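Local coordinates for protein CCMAN5 (PDB 2XSG) that probably hydrolyses alpha-mannosidic bonds as a family 92 glycosyl hydrolase and enables mannose-6-phosphate modification of yeast-produced lysosomal enzymes, at residues 724-728 and 729-733; 281-284 and 285-289; 376-379 and 380-384. All coordinates share one frame; numbering follows the deposited sequence.

Contact 1: 724-728 and 729-733; sequences ATLDG and ATFGN
The carbonyl oxygen of Ala729 takes the N-H of Leu726 at 2.8 Å, N to O, in the plane of the carbonyl and nearly straight, with 165° at the hydrogen. The same oxygen also lies 3.2 Å from CA of Thr725, a CA-H...O contact, so two neighbouring residues of 724-728 converge on it. The return bond, from Ala729 N to Leu726 O at 3.1 Å, arrives well above the carbonyl plane. Phe731 N adds a third rung by donating to Ala724 O at 3.0 Å, again from above that carbonyl's plane. A water accepts the N-H of Ala724 and makes a weak bond to Phe731 O.

Among the side chains, Phe731 meets both Ala724 and Leu726. Its CB packs 3.9 Å from CB of Leu726. CG anti to the backbone N (chi1 180°) brings the ring alongside Leu726, with Phe731 CG 4.0 Å from Leu726 CB, while Ala724 CB meets the ring at its edge, 4.2 Å from CD2. Within its own segment, Asn733 N stands over the ring centre, 3.9 Å above one face. Past the hairpin, Phe731 also touches Leu747 of strand 746-752, and Asp727 OD1 bonds to the N of Asp746.

Positive phi at both Asp727 and Gly728 fits the corner residues of a type I' turn from Leu726 to Ala729, the two-residue connection of a tight beta hairpin, here at the outer edge of a mixed sheet.

Contact 2: 281-284 and 285-289; sequences RTRA and EWNAT
Thr282 and Trp286 meet one turn apart on the alpha-helix 275-290, whose i to i+4 spacing sets the backbone bonds and the side-chain pairs described. The backbone bonds come first. Trp286 N donates to Thr282 O at 2.9 Å, Asn287 N to Arg283 O at the same length, and Glu285 N to Arg281 O with the straightest N-H...O angle of the set, 167°; Ala288 N to Ala284 O completes the ladder.

A carbon-to-carbon contact joins Thr282 and Trp286. Their side chains run side by side in the same direction, and with CG2 anti to the backbone N (chi1 -60° for OG1) the threonine methyl comes within 3.9 Å of Trp286 CD1. Their polar ends are used elsewhere: Thr282 OG1 bonds to Ala140 O and Trp286 NE1 to Gln31 O, while the indole also meets the ring of Tyr316.

Arg283 and Asn287 cross at a slant, guanidinium and amide planes 79° apart; the aliphatic CG of Arg283 passes 4.2 Å from Asn287 ND2, while the polar ends go to Asp8. Arg283 NH2 forms a salt bridge with OD2, and Asn287 ND2 bonds to OD1, so two neighbouring side chains tie the helix to Asp8 near the N-terminus.

Glu285 O is gripped twice by Thr289, whose N and OG1, each at 3.1 Å, approach from opposite faces of the carbonyl plane.

Contact 3: 376-379 and 380-384; sequences QSLV and YLFAD
Gln376 leaves the backbone with CG anti to N (chi1 -179°) and then folds at chi2 (64°), a bend that carries its amide to the ring of Tyr380, one turn further on. There NE2 lies 3.5 Å from Tyr380 CD1. The two side chains pass at an angle, amide and ring planes 66° apart, which rules out a flat amide stack. NE2 also bonds to Asp425 O, so the amide has a polar partner beyond the ring it touches.

Two residues further along, Leu378 and Phe382 extend side by side in the same direction, and Leu378 CD1 packs 3.9 Å from Phe382 CE2. Leu378 O lies at the edge of that ring, in its plane, 3.6 Å from Phe382 CD2, and takes the N-H of Phe382 at 3.3 Å between N and O. Shorter i to i+4 bonds flank it, such as Leu381 N to Ser377 O at 2.9 Å.

Tyr380 also makes an edge-to-face contact with Phe345 and a cation-pi contact with Arg426. An alanine here is likely to leave the amide of Gln376 without its neighbouring ring and deprive Arg426 and Phe345 of their aromatic partner.

This part of helix 368-387 is buried: Leu378 packs on helix 409-418, Phe382 on helices 409-418 and 427-438, and Leu381 on the loop residues Tyr347 and Trp351.

Three short-range contacts sample three environments. Contact 3 is wholly buried, contact 2 partly so, and contact 1 lies at the surface, its centre about 34 Å from the centre of the chain. Contacts 2 and 3 each stay within one helix, 275-290 and 368-387, whereas contact 1 joins two strands of a hairpin. None touches another; contacts 2 and 3 come nearest, at about 15 Å between closest atoms. Chemistry follows place: contact 1 rests chiefly on cross-strand backbone bonds, contact 2 sends charged and amide groups to the N-terminal segment, and contact 3 pairs an amide with a ring and a leucine with a phenylalanine along one helix, whose side chains then pack on neighbouring helices.

Contact 1: 724-728 and 729-733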
loop_
_atom_site.group_PDB
_atom_site.type_symbol
_atom_site.label_atom_id
_atom_site.label_comp_id
_atom_site.label_asym_id
_atom_site.label_seq_id
_atom_site.Cartn_x
_atom_site.Cartn_y
_atom_site.Cartn_z
ATOM N N ALA A 724 -26.206 -1.318 20.831
ATOM C CA ALA A 724 -26.220 -1.115 19.372
ATOM C C ALA A 724 -27.557 -1.475 18.764
ATOM O O ALA A 724 -28.288 -2.292 19.327
ATOM C CB ALA A 724 -25.108 -1.930 18.721
ATOM N N THR A 725 -27.879 -0.853 17.628
ATOM C CA THR A 725 -28.985 -1.300 16.761
ATOM C C THR A 725 -28.532 -1.460 15.313
ATOM O O THR A 725 -27.602 -0.773 14.857
ATOM C CB THR A 725 -30.226 -0.355 16.766
ATOM O OG1 THR A 725 -29.885 0.939 16.262
ATOM C CG2 THR A 725 -30.859 -0.235 18.152
ATOM N N LEU A 726 -29.204 -2.366 14.603
ATOM C CA LEU A 726 -29.013 -2.574 13.171
ATOM C C LEU A 726 -30.363 -2.379 12.480
ATOM O O LEU A 726 -31.315 -3.136 12.729
ATOM C CB LEU A 726 -28.470 -3.982 12.879
ATOM C CG LEU A 726 -28.206 -4.303 11.395
ATOM C CD1 LEU A 726 -27.149 -3.354 10.775
ATOM C CD2 LEU A 726 -27.812 -5.776 11.183
ATOM N N ASP A 727 -30.452 -1.336 11.652
ATOM C CA ASP A 727 -31.709 -0.956 10.987
ATOM C C ASP A 727 -32.858 -0.895 12.000
ATOM O O ASP A 727 -33.939 -1.466 11.770
ATOM C CB ASP A 727 -32.035 -1.941 9.860
ATOM C CG ASP A 727 -31.015 -1.899 8.722
ATOM O OD1 ASP A 727 -30.312 -0.888 8.563
ATOM O OD2 ASP A 727 -30.930 -2.884 7.961
ATOM N N GLY A 728 -32.597 -0.232 13.130
ATOM C CA GLY A 728 -33.608 0.011 14.171
ATOM C C GLY A 728 -33.795 -1.059 15.238
ATOM O O GLY A 728 -34.421 -0.800 16.265
ATOM N N ALA A 729 -33.243 -2.250 15.013
ATOM C CA ALA A 729 -33.481 -3.401 15.881
ATOM C C ALA A 729 -32.247 -3.734 16.708
ATOM O O ALA A 729 -31.120 -3.598 16.220
ATOM C CB ALA A 729 -33.897 -4.627 15.032
ATOM N N THR A 730 -32.469 -4.167 17.955
ATOM C CA THR A 730 -31.379 -4.497 18.882
ATOM C C THR A 730 -30.364 -5.416 18.213
ATOM O O THR A 730 -30.726 -6.427 17.634
ATOM C CB THR A 730 -31.893 -5.171 20.179
ATOM O OG1 THR A 730 -32.873 -4.333 20.780
ATOM C CG2 THR A 730 -30.752 -5.348 21.199
ATOM N N PHE A 731 -29.096 -5.039 18.297
ATOM C CA PHE A 731 -28.021 -5.763 17.652
ATOM C C PHE A 731 -26.946 -6.123 18.689
ATOM O O PHE A 731 -26.442 -5.247 19.400
ATOM C CB PHE A 731 -27.437 -4.902 16.536
ATOM C CG PHE A 731 -26.309 -5.549 15.800
ATOM C CD1 PHE A 731 -26.508 -6.736 15.081
ATOM C CD2 PHE A 731 -25.058 -4.951 15.777
ATOM C CE1 PHE A 731 -25.446 -7.339 14.386
ATOM C CE2 PHE A 731 -24.005 -5.526 15.076
ATOM C CZ PHE A 731 -24.200 -6.736 14.389
ATOM N N GLY A 732 -26.604 -7.405 18.770
ATOM C CA GLY A 732 -25.676 -7.867 19.795
ATOM C C GLY A 732 -24.509 -8.701 19.303
ATOM O O GLY A 732 -23.861 -9.378 20.105
ATOM N N ASN A 733 -24.252 -8.681 17.996
ATOM C CA ASN A 733 -23.102 -9.390 17.433
ATOM C C ASN A 733 -21.931 -8.434 17.281
ATOM O O ASN A 733 -22.133 -7.244 17.059
ATOM C CB ASN A 733 -23.439 -10.039 16.080
ATOM C CG ASN A 733 -24.457 -11.167 16.197
ATOM O OD1 ASN A 733 -24.753 -11.661 17.281
ATOM N ND2 ASN A 733 -24.998 -11.567 15.069
HETATM O O HOH W 1 -27.761 -3.357 22.003
#

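Contact 2: 281-284 and 285-289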
loop_
_atom_site.group_PDB
_atom_site.type_symbol
_atom_site.label_atom_id
_atom_site.label_comp_id
_atom_site.label_asym_id
_atom_site.label_seq_id
_atom_site.Cartn_x
_atom_site.Cartn_y
_atom_site.Cartn_z
ATOM N N ARG A 281 -9.022 19.287 -12.634
ATOM C CA ARG A 281 -9.802 18.069 -12.895
ATOM C C ARG A 281 -9.376 16.894 -12.013
ATOM O O ARG A 281 -10.211 16.096 -11.571
ATOM C CB ARG A 281 -9.751 17.689 -14.365
ATOM C CG ARG A 281 -10.550 16.447 -14.701
ATOM C CD ARG A 281 -10.307 16.010 -16.135
ATOM N NE ARG A 281 -8.913 15.625 -16.351
ATOM C CZ ARG A 281 -8.388 15.302 -17.533
ATOM N NH1 ARG A 281 -9.135 15.321 -18.630
ATOM N NH2 ARG A 281 -7.103 14.965 -17.615
ATOM N N THR A 282 -8.080 16.790 -11.737
ATOM C CA THR A 282 -7.624 15.722 -10.856
ATOM C C THR A 282 -8.053 15.996 -9.418
ATOM O O THR A 282 -8.384 15.056 -8.693
ATOM C CB THR A 282 -6.129 15.483 -10.961
ATOM O OG1 THR A 282 -5.817 15.125 -12.313
ATOM C CG2 THR A 282 -5.715 14.357 -10.044
ATOM N N ARG A 283 -8.069 17.270 -9.012
ATOM C CA ARG A 283 -8.565 17.619 -7.665
ATOM C C ARG A 283 -10.021 17.195 -7.500
ATOM O O ARG A 283 -10.378 16.635 -6.463
ATOM C CB ARG A 283 -8.384 19.105 -7.314
ATOM C CG ARG A 283 -8.799 19.438 -5.859
ATOM C CD ARG A 283 -8.914 20.950 -5.595
ATOM N NE ARG A 283 -9.039 21.241 -4.163
ATOM C CZ ARG A 283 -8.013 21.387 -3.319
ATOM N NH1 ARG A 283 -6.760 21.274 -3.743
ATOM N NH2 ARG A 283 -8.239 21.643 -2.037
ATOM N N ALA A 284 -10.842 17.438 -8.532
ATOM C CA ALA A 284 -12.253 17.043 -8.514
ATOM C C ALA A 284 -12.414 15.531 -8.493
ATOM O O ALA A 284 -13.246 14.998 -7.760
ATOM C CB ALA A 284 -13.024 17.653 -9.707
ATOM N N GLU A 285 -11.632 14.838 -9.307
ATOM C CA GLU A 285 -11.604 13.383 -9.245
ATOM C C GLU A 285 -11.276 12.885 -7.813
ATOM O O GLU A 285 -11.906 11.932 -7.326
ATOM C CB GLU A 285 -10.641 12.819 -10.302
ATOM C CG GLU A 285 -10.594 11.300 -10.354
ATOM C CD GLU A 285 -9.607 10.767 -11.392
ATOM O OE1 GLU A 285 -9.078 11.583 -12.199
ATOM O OE2 GLU A 285 -9.369 9.528 -11.389
ATOM N N TRP A 286 -10.329 13.539 -7.130
ATOM C CA TRP A 286 -10.009 13.144 -5.748
ATOM C C TRP A 286 -11.177 13.403 -4.812
ATOM O O TRP A 286 -11.481 12.579 -3.948
ATOM C CB TRP A 286 -8.741 13.822 -5.226
ATOM C CG TRP A 286 -7.506 13.012 -5.507
ATOM C CD1 TRP A 286 -6.476 13.345 -6.344
ATOM C CD2 TRP A 286 -7.175 11.724 -4.957
ATOM N NE1 TRP A 286 -5.514 12.354 -6.337
ATOM C CE2 TRP A 286 -5.926 11.342 -5.507
ATOM C CE3 TRP A 286 -7.826 10.845 -4.075
ATOM C CZ2 TRP A 286 -5.309 10.127 -5.191
ATOM C CZ3 TRP A 286 -7.206 9.627 -3.756
ATOM C CH2 TRP A 286 -5.962 9.285 -4.312
ATOM N N ASN A 287 -11.825 14.560 -4.990
ATOM C CA ASN A 287 -12.986 14.919 -4.173
ATOM C C ASN A 287 -14.155 13.934 -4.318
ATOM O O ASN A 287 -14.865 13.666 -3.343
ATOM C CB ASN A 287 -13.437 16.358 -4.452
ATOM C CG ASN A 287 -12.675 17.379 -3.631
ATOM O OD1 ASN A 287 -12.230 17.098 -2.522
ATOM N ND2 ASN A 287 -12.521 18.577 -4.177
ATOM N N ALA A 288 -14.347 13.407 -5.528
ATOM C CA ALA A 288 -15.350 12.376 -5.770
ATOM C C ALA A 288 -14.964 11.066 -5.081
ATOM O O ALA A 288 -15.811 10.414 -4.461
ATOM C CB ALA A 288 -15.555 12.143 -7.284
ATOM N N THR A 289 -13.693 10.691 -5.187
ATOM C CA THR A 289 -13.171 9.482 -4.543
ATOM C C THR A 289 -13.240 9.578 -3.007
ATOM O O THR A 289 -13.780 8.690 -2.337
ATOM C CB THR A 289 -11.706 9.219 -4.993
ATOM O OG1 THR A 289 -11.676 9.014 -6.415
ATOM C CG2 THR A 289 -11.106 8.006 -4.264
#

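Contact 3: 376-379 and 380-384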
loop_
_atom_site.group_PDB
_atom_site.type_symbol
_atom_site.label_atom_id
_atom_site.label_comp_id
_atom_site.label_asym_id
_atom_site.label_seq_id
_atom_site.Cartn_x
_atom_site.Cartn_y
_atom_site.Cartn_z
ATOM N N GLN A 376 -10.528 -9.040 -10.532
ATOM C CA GLN A 376 -10.561 -9.508 -11.911
ATOM C C GLN A 376 -9.174 -9.401 -12.533
ATOM O O GLN A 376 -8.745 -10.291 -13.277
ATOM C CB GLN A 376 -11.579 -8.730 -12.754
ATOM C CG GLN A 376 -11.679 -9.202 -14.249
ATOM C CD GLN A 376 -12.177 -10.637 -14.429
ATOM O OE1 GLN A 376 -13.358 -10.863 -14.708
ATOM N NE2 GLN A 376 -11.268 -11.614 -14.308
ATOM N N SER A 377 -8.479 -8.311 -12.214
ATOM C CA SER A 377 -7.133 -8.075 -12.747
ATOM C C SER A 377 -6.167 -9.117 -12.210
ATOM O O SER A 377 -5.322 -9.648 -12.955
ATOM C CB SER A 377 -6.662 -6.668 -12.388
ATOM O OG SER A 377 -7.554 -5.700 -12.924
ATOM N N LEU A 378 -6.300 -9.409 -10.915
ATOM C CA LEU A 378 -5.449 -10.402 -10.257
ATOM C C LEU A 378 -5.654 -11.777 -10.904
ATOM O O LEU A 378 -4.689 -12.516 -11.131
ATOM C CB LEU A 378 -5.757 -10.462 -8.754
ATOM C CG LEU A 378 -4.939 -11.384 -7.840
ATOM C CD1 LEU A 378 -3.437 -11.186 -8.031
ATOM C CD2 LEU A 378 -5.367 -11.109 -6.379
ATOM N N VAL A 379 -6.917 -12.081 -11.216
ATOM C CA VAL A 379 -7.278 -13.297 -11.966
ATOM C C VAL A 379 -6.617 -13.350 -13.355
ATOM O O VAL A 379 -6.042 -14.373 -13.710
ATOM C CB VAL A 379 -8.812 -13.502 -12.036
ATOM C CG1 VAL A 379 -9.167 -14.612 -13.001
ATOM C CG2 VAL A 379 -9.364 -13.829 -10.640
ATOM N N TYR A 380 -6.666 -12.251 -14.107
ATOM C CA TYR A 380 -6.028 -12.190 -15.431
ATOM C C TYR A 380 -4.527 -12.369 -15.369
ATOM O O TYR A 380 -3.937 -12.988 -16.262
ATOM C CB TYR A 380 -6.308 -10.863 -16.126
ATOM C CG TYR A 380 -7.487 -10.866 -17.035
ATOM C CD1 TYR A 380 -8.678 -11.472 -16.650
ATOM C CD2 TYR A 380 -7.427 -10.252 -18.291
ATOM C CE1 TYR A 380 -9.779 -11.480 -17.485
ATOM C CE2 TYR A 380 -8.538 -10.251 -19.143
ATOM C CZ TYR A 380 -9.703 -10.873 -18.721
ATOM O OH TYR A 380 -10.815 -10.882 -19.502
ATOM N N LEU A 381 -3.924 -11.823 -14.314
ATOM C CA LEU A 381 -2.478 -11.890 -14.120
ATOM C C LEU A 381 -1.994 -13.329 -13.971
ATOM O O LEU A 381 -0.998 -13.717 -14.591
ATOM C CB LEU A 381 -2.031 -11.029 -12.931
ATOM C CG LEU A 381 -0.517 -11.027 -12.689
ATOM C CD1 LEU A 381 0.193 -10.354 -13.855
ATOM C CD2 LEU A 381 -0.147 -10.359 -11.380
ATOM N N PHE A 382 -2.698 -14.108 -13.150
ATOM C CA PHE A 382 -2.387 -15.539 -12.980
ATOM C C PHE A 382 -2.814 -16.374 -14.192
ATOM O O PHE A 382 -2.149 -17.339 -14.549
ATOM C CB PHE A 382 -2.972 -16.088 -11.666
ATOM C CG PHE A 382 -2.079 -15.831 -10.470
ATOM C CD1 PHE A 382 -1.047 -16.703 -10.159
ATOM C CD2 PHE A 382 -2.227 -14.673 -9.702
ATOM C CE1 PHE A 382 -0.183 -16.451 -9.074
ATOM C CE2 PHE A 382 -1.381 -14.422 -8.625
ATOM C CZ PHE A 382 -0.349 -15.313 -8.320
ATOM N N ALA A 383 -3.912 -15.984 -14.830
ATOM C CA ALA A 383 -4.380 -16.654 -16.031
ATOM C C ALA A 383 -3.338 -16.504 -17.149
ATOM O O ALA A 383 -3.095 -17.459 -17.920
ATOM C CB ALA A 383 -5.714 -16.099 -16.451
ATOM N N ASP A 384 -2.717 -15.325 -17.204
ATOM C CA ASP A 384 -1.639 -15.028 -18.147
ATOM C C ASP A 384 -0.373 -15.854 -17.896
ATOM O O ASP A 384 0.207 -16.398 -18.853
ATOM C CB ASP A 384 -1.313 -13.526 -18.167
ATOM C CG ASP A 384 -2.390 -12.697 -18.859
ATOM O OD1 ASP A 384 -3.282 -13.294 -19.522
ATOM O OD2 ASP A 384 -2.359 -11.449 -18.725
#